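Local coordinates for NOL1/NOP2/sun family protein (Enterococcus faecium, PDB 3M4X) that probably methylates ribosomal RNA, like the RsmF-type methyltransferases it resembles, at residues I246-I260 / G294-N306. Sequence-based numbering, arbitrary orientation.
Sequences ISWLVENYPVTIEEI and GHFVAKLTFHGQN
At the antiparallel end of the Rossmann-like methyltransferase sheet, strand 255-258 pairs with strand 295-302, whose other edge runs against strand 228-234, while helix 246-252 packs over the face carrying Val255, Ile257, Leu300 and Phe302. The axes of the short strand segments 255-258 and 295-302 make 145° between their N-to-C directions, antiparallel but twisted. Thr256 and Thr301 form a hydrogen-bonded pair, Thr256 N to Thr301 O at 2.9 Å and Thr301 N to Thr256 O at 3.0 Å. Beyond it, His303 N donates to the carbonyl O of Pro254, the central residue of an inverse gamma turn, over 2.8 Å. Water 1 bridges Glu258 O and Lys299 N.

Beneath the helix, Ile246 and Phe296 approach from opposite directions: Ile246 CG1 meets Phe296 CZ at the ring edge (3.7 Å), and Ile246 CD1 continues to Ala298 CB (3.5 Å). Leu300 spreads its methyls, CD1 to Leu249 and CD2 to Val255 CG2 and Ile257 CG1.

The face bearing the two threonines is polar. Thr301 OG1 donates to Glu258 OE1, 74° out of the carboxylate plane, and also bonds Gln229 of strand 228-234. With chi1 at 48°, Thr256 holds OG1 between its backbone N and carbonyl carbon, where it hydrogen-bonds His303 NE2 at 2.9 Å, lying in the plane of the imidazole at its edge.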
loop_
_atom_site.group_PDB
_atom_site.type_symbol
_atom_site.label_atom_id
_atom_site.label_comp_id
_atom_site.label_asym_id
_atom_site.label_seq_id
_atom_site.Cartn_x
_atom_site.Cartn_y
_atom_site.Cartn_z
ATOM N N ILE A 246 5.525 20.965 9.092
ATOM C CA ILE A 246 4.131 21.335 9.334
ATOM C C ILE A 246 3.921 22.851 9.524
ATOM O O ILE A 246 2.918 23.405 9.077
ATOM C CB ILE A 246 3.533 20.577 10.531
ATOM C CG1 ILE A 246 3.809 19.076 10.404
ATOM C CG2 ILE A 246 2.034 20.827 10.611
ATOM C CD1 ILE A 246 3.259 18.483 9.131
ATOM N N SER A 247 4.861 23.517 10.192
ATOM C CA SER A 247 4.791 24.966 10.357
ATOM C C SER A 247 4.888 25.622 8.997
ATOM O O SER A 247 4.095 26.478 8.649
ATOM C CB SER A 247 5.952 25.464 11.235
ATOM O OG SER A 247 5.945 24.810 12.486
ATOM N N TRP A 248 5.902 25.220 8.245
ATOM C CA TRP A 248 6.105 25.695 6.895
ATOM C C TRP A 248 4.837 25.532 6.044
ATOM O O TRP A 248 4.441 26.457 5.329
ATOM C CB TRP A 248 7.286 24.952 6.266
ATOM C CG TRP A 248 7.538 25.345 4.841
ATOM C CD1 TRP A 248 8.239 26.431 4.402
ATOM C CD2 TRP A 248 7.093 24.649 3.666
ATOM N NE1 TRP A 248 8.259 26.455 3.030
ATOM C CE2 TRP A 248 7.562 25.375 2.550
ATOM C CE3 TRP A 248 6.342 23.482 3.449
ATOM C CZ2 TRP A 248 7.318 24.972 1.240
ATOM C CZ3 TRP A 248 6.096 23.082 2.148
ATOM C CH2 TRP A 248 6.576 23.833 1.058
ATOM N N LEU A 249 4.196 24.365 6.129
ATOM C CA LEU A 249 2.919 24.150 5.434
ATOM C C LEU A 249 1.863 25.165 5.860
ATOM O O LEU A 249 1.208 25.779 5.019
ATOM C CB LEU A 249 2.384 22.732 5.670
ATOM C CG LEU A 249 2.991 21.591 4.853
ATOM C CD1 LEU A 249 2.445 20.219 5.294
ATOM C CD2 LEU A 249 2.720 21.835 3.389
ATOM N N VAL A 250 1.690 25.322 7.171
ATOM C CA VAL A 250 0.679 26.223 7.722
ATOM C C VAL A 250 0.971 27.697 7.405
ATOM O O VAL A 250 0.053 28.507 7.256
ATOM C CB VAL A 250 0.546 26.049 9.252
ATOM C CG1 VAL A 250 -0.309 27.167 9.862
ATOM C CG2 VAL A 250 -0.025 24.683 9.583
ATOM N N GLU A 251 2.248 28.038 7.290
ATOM C CA GLU A 251 2.617 29.418 6.997
ATOM C C GLU A 251 2.455 29.775 5.530
ATOM O O GLU A 251 2.174 30.925 5.191
ATOM C CB GLU A 251 4.047 29.702 7.467
ATOM C CG GLU A 251 4.133 29.851 8.976
ATOM C CD GLU A 251 5.533 29.662 9.521
ATOM O OE1 GLU A 251 6.443 29.304 8.743
ATOM O OE2 GLU A 251 5.717 29.855 10.740
ATOM N N ASN A 252 2.618 28.790 4.656
ATOM C CA ASN A 252 2.674 29.086 3.237
ATOM C C ASN A 252 1.460 28.617 2.440
ATOM O O ASN A 252 1.363 28.876 1.236
ATOM C CB ASN A 252 3.976 28.562 2.637
ATOM C CG ASN A 252 5.195 29.277 3.196
ATOM O OD1 ASN A 252 5.885 28.751 4.072
ATOM N ND2 ASN A 252 5.451 30.494 2.710
ATOM N N TYR A 253 0.532 27.946 3.116
ATOM C CA TYR A 253 -0.657 27.429 2.451
ATOM C C TYR A 253 -1.910 27.540 3.302
ATOM O O TYR A 253 -1.847 27.484 4.538
ATOM C CB TYR A 253 -0.450 25.973 2.070
ATOM C CG TYR A 253 0.690 25.750 1.126
ATOM C CD1 TYR A 253 1.964 25.491 1.602
ATOM C CD2 TYR A 253 0.496 25.793 -0.245
ATOM C CE1 TYR A 253 3.013 25.275 0.734
ATOM C CE2 TYR A 253 1.542 25.582 -1.127
ATOM C CZ TYR A 253 2.798 25.317 -0.632
ATOM O OH TYR A 253 3.844 25.093 -1.499
ATOM N N PRO A 254 -3.065 27.693 2.643
ATOM C CA PRO A 254 -4.328 27.721 3.392
ATOM C C PRO A 254 -4.689 26.323 3.911
ATOM O O PRO A 254 -5.669 25.727 3.460
ATOM C CB PRO A 254 -5.353 28.191 2.343
ATOM C CG PRO A 254 -4.744 27.844 1.012
ATOM C CD PRO A 254 -3.248 27.938 1.198
ATOM N N VAL A 255 -3.907 25.813 4.854
ATOM C CA VAL A 255 -4.156 24.491 5.433
ATOM C C VAL A 255 -4.357 24.555 6.953
ATOM O O VAL A 255 -3.751 25.374 7.635
ATOM C CB VAL A 255 -2.995 23.519 5.149
ATOM C CG1 VAL A 255 -2.849 23.278 3.655
ATOM C CG2 VAL A 255 -1.677 24.063 5.767
ATOM N N THR A 256 -5.203 23.674 7.476
ATOM C CA THR A 256 -5.442 23.604 8.905
ATOM C C THR A 256 -4.945 22.266 9.437
ATOM O O THR A 256 -5.108 21.235 8.787
ATOM C CB THR A 256 -6.929 23.773 9.244
ATOM O OG1 THR A 256 -7.702 22.915 8.406
ATOM C CG2 THR A 256 -7.378 25.212 9.014
ATOM N N ILE A 257 -4.314 22.293 10.607
ATOM C CA ILE A 257 -3.911 21.065 11.279
ATOM C C ILE A 257 -5.146 20.401 11.876
ATOM O O ILE A 257 -5.964 21.046 12.524
ATOM C CB ILE A 257 -2.890 21.310 12.425
ATOM C CG1 ILE A 257 -1.695 22.142 11.948
ATOM C CG2 ILE A 257 -2.434 19.971 13.014
ATOM C CD1 ILE A 257 -0.596 22.341 13.026
ATOM N N GLU A 258 -5.266 19.100 11.674
ATOM C CA GLU A 258 -6.463 18.391 12.070
ATOM C C GLU A 258 -6.176 17.289 13.099
ATOM O O GLU A 258 -5.054 16.765 13.199
ATOM C CB GLU A 258 -7.122 17.799 10.819
ATOM C CG GLU A 258 -8.617 18.019 10.734
ATOM C CD GLU A 258 -8.994 19.426 10.331
ATOM O OE1 GLU A 258 -8.233 20.066 9.578
ATOM O OE2 GLU A 258 -10.067 19.892 10.763
ATOM N N GLU A 259 -7.202 16.929 13.859
ATOM C CA GLU A 259 -7.073 15.859 14.834
ATOM C C GLU A 259 -7.044 14.502 14.157
ATOM O O GLU A 259 -7.657 14.304 13.111
ATOM C CB GLU A 259 -8.209 15.923 15.841
ATOM C CG GLU A 259 -8.241 17.246 16.577
ATOM C CD GLU A 259 -9.013 17.178 17.877
ATOM O OE1 GLU A 259 -9.979 16.384 17.962
ATOM O OE2 GLU A 259 -8.652 17.924 18.817
ATOM N N ILE A 260 -6.301 13.578 14.753
ATOM C CA ILE A 260 -6.234 12.207 14.283
ATOM C C ILE A 260 -6.785 11.308 15.383
ATOM O O ILE A 260 -6.058 10.934 16.300
ATOM C CB ILE A 260 -4.785 11.810 13.982
ATOM C CG1 ILE A 260 -4.215 12.710 12.874
ATOM C CG2 ILE A 260 -4.704 10.313 13.617
ATOM C CD1 ILE A 260 -2.709 12.577 12.639
ATOM N N GLY A 294 9.412 4.276 15.438
ATOM C CA GLY A 294 9.542 5.716 15.404
ATOM C C GLY A 294 8.927 6.296 14.146
ATOM O O GLY A 294 9.292 5.938 13.027
ATOM N N HIS A 295 7.980 7.200 14.345
ATOM C CA HIS A 295 7.270 7.822 13.244
ATOM C C HIS A 295 6.742 9.187 13.655
ATOM O O HIS A 295 6.520 9.468 14.838
ATOM C CB HIS A 295 6.118 6.921 12.778
ATOM C CG HIS A 295 6.346 6.297 11.433
ATOM N ND1 HIS A 295 6.992 5.086 11.271
ATOM C CD2 HIS A 295 6.030 6.720 10.186
ATOM C CE1 HIS A 295 7.060 4.792 9.985
ATOM N NE2 HIS A 295 6.480 5.767 9.304
ATOM N N PHE A 296 6.567 10.040 12.659
ATOM C CA PHE A 296 5.850 11.290 12.818
ATOM C C PHE A 296 4.709 11.292 11.802
ATOM O O PHE A 296 4.918 10.932 10.649
ATOM C CB PHE A 296 6.805 12.460 12.546
ATOM C CG PHE A 296 6.151 13.799 12.589
ATOM C CD1 PHE A 296 5.891 14.421 13.807
ATOM C CD2 PHE A 296 5.825 14.464 11.411
ATOM C CE1 PHE A 296 5.301 15.678 13.851
ATOM C CE2 PHE A 296 5.234 15.722 11.443
ATOM C CZ PHE A 296 4.973 16.325 12.661
ATOM N N VAL A 297 3.509 11.676 12.228
ATOM C CA VAL A 297 2.385 11.817 11.310
ATOM C C VAL A 297 1.558 13.059 11.580
ATOM O O VAL A 297 1.339 13.427 12.727
ATOM C CB VAL A 297 1.413 10.613 11.348
ATOM C CG1 VAL A 297 0.367 10.770 10.247
ATOM C CG2 VAL A 297 2.160 9.346 11.134
ATOM N N ALA A 298 1.072 13.684 10.509
ATOM C CA ALA A 298 0.205 14.847 10.622
ATOM C C ALA A 298 -0.916 14.780 9.581
ATOM O O ALA A 298 -0.710 14.314 8.452
ATOM C CB ALA A 298 1.028 16.133 10.459
ATOM N N LYS A 299 -2.110 15.215 9.963
ATOM C CA LYS A 299 -3.221 15.306 9.010
ATOM C C LYS A 299 -3.670 16.758 8.863
ATOM O O LYS A 299 -3.911 17.433 9.855
ATOM C CB LYS A 299 -4.406 14.442 9.445
ATOM C CG LYS A 299 -5.586 14.503 8.486
ATOM C CD LYS A 299 -6.644 13.439 8.804
ATOM C CE LYS A 299 -7.297 13.716 10.143
ATOM N NZ LYS A 299 -8.505 12.887 10.400
ATOM N N LEU A 300 -3.787 17.231 7.628
ATOM C CA LEU A 300 -4.191 18.611 7.369
ATOM C C LEU A 300 -5.319 18.676 6.362
ATOM O O LEU A 300 -5.460 17.787 5.528
ATOM C CB LEU A 300 -3.002 19.427 6.838
ATOM C CG LEU A 300 -1.810 19.447 7.801
ATOM C CD1 LEU A 300 -0.714 18.485 7.327
ATOM C CD2 LEU A 300 -1.273 20.873 7.959
ATOM N N THR A 301 -6.110 19.741 6.442
ATOM C CA THR A 301 -7.117 20.026 5.449
ATOM C C THR A 301 -6.687 21.222 4.599
ATOM O O THR A 301 -6.243 22.247 5.120
ATOM C CB THR A 301 -8.464 20.346 6.100
ATOM O OG1 THR A 301 -8.941 19.210 6.824
ATOM C CG2 THR A 301 -9.482 20.711 5.047
ATOM N N PHE A 302 -6.813 21.084 3.286
ATOM C CA PHE A 302 -6.505 22.171 2.363
ATOM C C PHE A 302 -7.779 22.954 2.025
ATOM O O PHE A 302 -8.795 22.360 1.678
ATOM C CB PHE A 302 -5.884 21.582 1.092
ATOM C CG PHE A 302 -5.699 22.562 -0.020
ATOM C CD1 PHE A 302 -4.720 23.542 0.055
ATOM C CD2 PHE A 302 -6.499 22.493 -1.157
ATOM C CE1 PHE A 302 -4.530 24.435 -0.985
ATOM C CE2 PHE A 302 -6.326 23.389 -2.185
ATOM C CZ PHE A 302 -5.335 24.362 -2.101
ATOM N N HIS A 303 -7.723 24.284 2.127
ATOM C CA HIS A 303 -8.911 25.111 1.908
ATOM C C HIS A 303 -8.835 26.000 0.678
ATOM O O HIS A 303 -9.741 26.799 0.411
ATOM C CB HIS A 303 -9.211 25.942 3.156
ATOM C CG HIS A 303 -9.437 25.105 4.376
ATOM N ND1 HIS A 303 -10.675 24.607 4.716
ATOM C CD2 HIS A 303 -8.573 24.639 5.309
ATOM C CE1 HIS A 303 -10.571 23.885 5.819
ATOM N NE2 HIS A 303 -9.305 23.889 6.198
ATOM N N GLY A 304 -7.757 25.864 -0.079
ATOM C CA GLY A 304 -7.611 26.640 -1.294
ATOM C C GLY A 304 -8.411 26.018 -2.422
ATOM O O GLY A 304 -9.211 25.097 -2.208
ATOM N N GLN A 305 -8.186 26.511 -3.631
ATOM C CA GLN A 305 -8.890 26.004 -4.801
ATOM C C GLN A 305 -7.880 25.912 -5.931
ATOM O O GLN A 305 -7.569 26.921 -6.567
ATOM C CB GLN A 305 -10.015 26.971 -5.181
ATOM C CG GLN A 305 -11.350 26.342 -5.458
ATOM C CD GLN A 305 -11.409 25.698 -6.820
ATOM O OE1 GLN A 305 -10.792 24.655 -7.054
ATOM N NE2 GLN A 305 -12.154 26.318 -7.737
ATOM N N ASN A 306 -7.360 24.716 -6.181
ATOM C CA ASN A 306 -6.308 24.560 -7.180
ATOM C C ASN A 306 -6.764 24.699 -8.629
ATOM O O ASN A 306 -7.907 24.395 -8.965
ATOM C CB ASN A 306 -5.562 23.251 -6.990
ATOM C CG ASN A 306 -4.648 23.283 -5.793
ATOM O OD1 ASN A 306 -4.770 22.465 -4.873
ATOM N ND2 ASN A 306 -3.730 24.237 -5.785
HETATM O O HOH W 1 -2.444 16.145 12.638
#